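Local coordinates for beta-1,3-xylanase (Alcaligenes sp., PDB 2COV) that binds beta-1,3-xylan through its family 31 carbohydrate-binding module, the portion of the xylanase seen here, probably holding the enzyme close to its polysaccharide substrate, at the interface of chains A and B and the interface of chains A and C. Sequence-based numbering; all coordinates share one arbitrary frame. Chains: chain A/B/C, beta-1,3-xylanase.

Contact 1: the interface of chains A and B. Residues chain A 11, 13, 84-86; chain B 76, 81-82.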
# COMPACT_ATOMS: atom_id res chain seq x y z
N ASP A 11 -22.96 8.54 -11.22
CA ASP A 11 -21.89 7.60 -11.01
C ASP A 11 -22.22 6.61 -9.92
O ASP A 11 -22.85 6.93 -8.94
CB ASP A 11 -20.59 8.35 -10.62
CG ASP A 11 -19.87 9.05 -11.79
OD1 ASP A 11 -18.87 9.68 -11.47
OD2 ASP A 11 -20.28 8.99 -12.98
N PHE A 13 -20.12 5.19 -7.96
CA PHE A 13 -19.29 5.47 -6.80
C PHE A 13 -19.56 6.90 -6.41
O PHE A 13 -19.23 7.81 -7.17
CB PHE A 13 -17.82 5.28 -7.22
CG PHE A 13 -16.83 5.31 -6.09
CD1 PHE A 13 -15.47 5.41 -6.39
CD2 PHE A 13 -17.18 5.29 -4.74
CE1 PHE A 13 -14.51 5.45 -5.44
CE2 PHE A 13 -16.22 5.30 -3.76
CZ PHE A 13 -14.90 5.39 -4.12
N LEU A 84 -11.02 1.20 -5.27
CA LEU A 84 -11.37 2.38 -6.04
C LEU A 84 -11.25 3.64 -5.20
O LEU A 84 -11.76 3.61 -4.09
CB LEU A 84 -12.80 2.31 -6.60
CG LEU A 84 -13.15 1.16 -7.52
CD1 LEU A 84 -13.66 -0.00 -6.70
CD2 LEU A 84 -14.27 1.49 -8.42
N ASP A 85 -10.61 4.68 -5.73
CA ASP A 85 -10.53 5.95 -5.05
C ASP A 85 -11.09 7.04 -5.91
O ASP A 85 -10.80 7.07 -7.10
CB ASP A 85 -9.07 6.30 -4.68
CG ASP A 85 -8.31 5.22 -3.85
OD1 ASP A 85 -8.77 4.91 -2.78
OD2 ASP A 85 -7.23 4.64 -4.32
N ARG A 86 -11.77 8.01 -5.30
CA ARG A 86 -12.10 9.27 -6.03
C ARG A 86 -12.17 10.41 -5.05
O ARG A 86 -12.68 10.25 -3.95
CB ARG A 86 -13.37 9.10 -6.79
CG ARG A 86 -14.64 9.11 -6.02
CD ARG A 86 -15.94 9.08 -6.91
NE ARG A 86 -16.03 10.37 -7.64
CZ ARG A 86 -17.18 10.97 -7.96
NH1 ARG A 86 -18.38 10.45 -7.73
NH2 ARG A 86 -17.16 12.14 -8.58
N ARG B 76 -10.98 9.22 -13.23
CA ARG B 76 -11.67 10.44 -12.68
C ARG B 76 -10.89 11.68 -13.09
O ARG B 76 -10.94 12.68 -12.41
CB ARG B 76 -11.88 10.34 -11.12
CG ARG B 76 -12.32 9.01 -10.43
CD ARG B 76 -13.77 8.84 -10.71
NE ARG B 76 -14.07 7.45 -10.29
CZ ARG B 76 -15.18 6.69 -10.47
NH1 ARG B 76 -16.29 7.32 -10.79
NH2 ARG B 76 -15.25 5.33 -10.11
N GLN B 81 -8.25 6.65 -8.97
CA GLN B 81 -7.59 5.53 -9.53
C GLN B 81 -8.43 4.28 -9.18
O GLN B 81 -9.22 4.31 -8.29
CB GLN B 81 -6.16 5.39 -9.03
CG GLN B 81 -6.01 5.02 -7.59
CD GLN B 81 -4.56 4.73 -7.17
OE1 GLN B 81 -3.61 5.19 -7.74
NE2 GLN B 81 -4.43 4.07 -6.14
N GLN B 82 -8.06 3.20 -9.88
CA GLN B 82 -8.58 1.89 -9.53
C GLN B 82 -7.44 0.89 -9.60
O GLN B 82 -6.62 0.96 -10.50
CB GLN B 82 -9.74 1.52 -10.46
CG GLN B 82 -10.52 0.32 -10.18
CD GLN B 82 -11.86 0.22 -10.92
OE1 GLN B 82 -12.25 1.16 -11.46
NE2 GLN B 82 -12.39 -1.02 -11.09
O HOH W 1 -12.51 5.79 -8.93
O HOH W 2 -6.80 2.26 -5.64
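B:Arg76 reaches across from a loop of chain B and lies over A:Arg86, the two side chains running at about a right angle. What touches is the aliphatic part: CG of B:Arg76 sits 3.8 Å from CB of A:Arg86. The guanidinium planes are only 19° apart, and A:Asp11 lies close to both, so its carboxylate probably offsets their like charge. It does so in two ways. OD1 of A:Asp11 lies at the edge of the B:Arg76 guanidinium, 3.6 Å from NH1 in a long salt bridge, yet over one face of the A:Arg86 guanidinium. A:Arg86 is steadied from its own chain, since NH1 gives an in-plane hydrogen bond of 2.8 Å to the backbone O of A:Phe13. NH2 of B:Arg76 comes to the edge of the A:Phe13 ring, with the two planes 76° apart. The bend of B:Arg76 at chi2 (-75°) turns the chain toward A:Asp11, and NE binds water 1 at 2.7 Å, which passes the contact on to the backbone O of A:Asp85. A leucine in place of B:Arg76 would probably deprive A:Asp11 of this charged partner and water 1 of the NE contact that ties it to chain B.

Further along, the backbones pair: A:Asp85 N donates a nearly straight 2.9 Å bond to B:Gln81 O, and B:Gln81 N returns a longer one to A:Asp85 O. Their side chains run side by side, pointing the same way; the direct amide-carboxylate bond is weak, and water 2 bridges NE2 of B:Gln81 and OD2 of A:Asp85. A:Leu84 lays CD2 alongside the amide of B:Gln82, 3.7 Å from CD.

Strand 80-89 of each chain thus meets its copy antiparallel, joining the two sheets edge to edge about a two-fold axis; whether this pairing exists in solution the structure alone does not show.

Contact 2: the interface of chains A and C. Residues chain A 38, 47; chain C 36, 74, 77-78.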
# COMPACT_ATOMS: atom_id res chain seq x y z
N TYR A 38 -15.13 -2.55 2.29
CA TYR A 38 -14.92 -1.36 3.11
C TYR A 38 -15.27 -0.13 2.32
O TYR A 38 -14.92 -0.02 1.16
CB TYR A 38 -13.49 -1.24 3.63
CG TYR A 38 -13.13 -2.27 4.67
CD1 TYR A 38 -12.65 -3.51 4.32
CD2 TYR A 38 -13.28 -2.00 6.01
CE1 TYR A 38 -12.41 -4.48 5.26
CE2 TYR A 38 -13.02 -2.92 6.97
CZ TYR A 38 -12.62 -4.17 6.60
OH TYR A 38 -12.37 -5.14 7.55
N PRO A 47 -16.57 -1.31 7.52
CA PRO A 47 -17.26 -2.30 6.66
C PRO A 47 -18.52 -1.74 6.14
O PRO A 47 -19.31 -1.14 6.91
CB PRO A 47 -17.52 -3.47 7.62
CG PRO A 47 -16.74 -3.30 8.72
CD PRO A 47 -16.39 -1.80 8.88
N TRP C 36 -12.50 -11.87 7.95
CA TRP C 36 -11.72 -12.30 6.80
C TRP C 36 -10.28 -12.49 7.26
O TRP C 36 -9.90 -11.98 8.30
CB TRP C 36 -11.80 -11.25 5.64
CG TRP C 36 -11.39 -9.86 6.01
CD1 TRP C 36 -12.21 -8.82 6.33
CD2 TRP C 36 -10.04 -9.33 6.14
NE1 TRP C 36 -11.47 -7.72 6.67
CE2 TRP C 36 -10.15 -8.00 6.56
CE3 TRP C 36 -8.75 -9.84 5.88
CZ2 TRP C 36 -9.04 -7.23 6.83
CZ3 TRP C 36 -7.69 -9.07 6.17
CH2 TRP C 36 -7.85 -7.79 6.64
N GLU C 74 -8.74 -9.51 9.80
CA GLU C 74 -9.70 -8.60 10.42
C GLU C 74 -9.74 -8.72 11.94
O GLU C 74 -9.72 -9.83 12.44
CB GLU C 74 -11.09 -8.92 9.87
CG GLU C 74 -12.15 -7.91 10.30
CD GLU C 74 -13.42 -8.48 10.63
OE1 GLU C 74 -13.48 -9.33 11.56
OE2 GLU C 74 -14.34 -8.19 9.73
N TYR C 77 -14.21 -6.73 14.80
CA TYR C 77 -15.44 -6.75 13.97
C TYR C 77 -15.41 -5.77 12.76
O TYR C 77 -16.46 -5.39 12.18
CB TYR C 77 -16.71 -6.55 14.82
CG TYR C 77 -16.76 -7.44 16.02
CD1 TYR C 77 -16.89 -6.92 17.29
CD2 TYR C 77 -16.69 -8.84 15.88
CE1 TYR C 77 -16.98 -7.77 18.37
CE2 TYR C 77 -16.72 -9.68 16.94
CZ TYR C 77 -16.87 -9.14 18.21
OH TYR C 77 -16.93 -9.96 19.33
N GLY C 78 -14.26 -5.51 12.26
CA GLY C 78 -14.15 -4.59 11.10
C GLY C 78 -13.74 -3.22 11.50
O GLY C 78 -13.49 -2.42 10.62
O HOH W 3 -14.85 -6.43 7.56
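A:Pro47 rests its ring on C:Gly78, with CG 3.8 Å from CA of the glycine and CD turned toward the glycine's carbonyl oxygen. This small apolar patch is the centre of the contact. The same C:Gly78 O also lies at the edge of the A:Tyr38 ring, in its plane and 3.7 Å from CE2, so one peptide oxygen touches both the proline and the tyrosine.

Moving outward, A:Tyr38 extends toward C:Trp36 and the two side chains cross at about a right angle. The meeting is by edges: the indole NE1 gives its hydrogen to the phenol OH at 2.9 Å, the bond nearly straight (174° at H) and with the oxygen in the indole plane. Chi1 of C:Trp36 (56°) sets CG between the backbone N and the carbonyl carbon, carrying the indole to where NE1 faces the phenol. One face of the indole is backed by the backbone N of C:Glu74, which should limit its tilting.

At the rim, water 3 lies 2.8 Å from OH of A:Tyr38 and 2.8 Å from the carboxylate OE2 of C:Glu74, so the phenol oxygen is held by the indole and by this bridge.

On chain A the site joins strand 37-41 to the end of strand 44-47; on chain C it takes in a loop residue, the end of strand 66-75 and the 3-10 turn 76-78. The two chains are copies related by a two-fold axis, so the contact recurs with chains exchanged; the structure alone does not show whether this pairing exists outside the crystal.

Contacts 1 and 2 lie about 21 Å apart, measured between the centres of their C-alpha atoms. Among the residues described, chain A gives strands 13-19 and 80-89, with a nearby loop, to contact 1, and strands 37-41 and 44-47 to contact 2; in the deposited assembly it holds chains B and C at once. Both interfaces are two-fold, so by symmetry the stretch 76-78 of each chain takes part in both pairings, residue 76 in one and residues 77 and 78 in the other. Two different two-fold pairings per copy fit the six-copy deposited assembly, though its biological relevance is not settled by the structure alone.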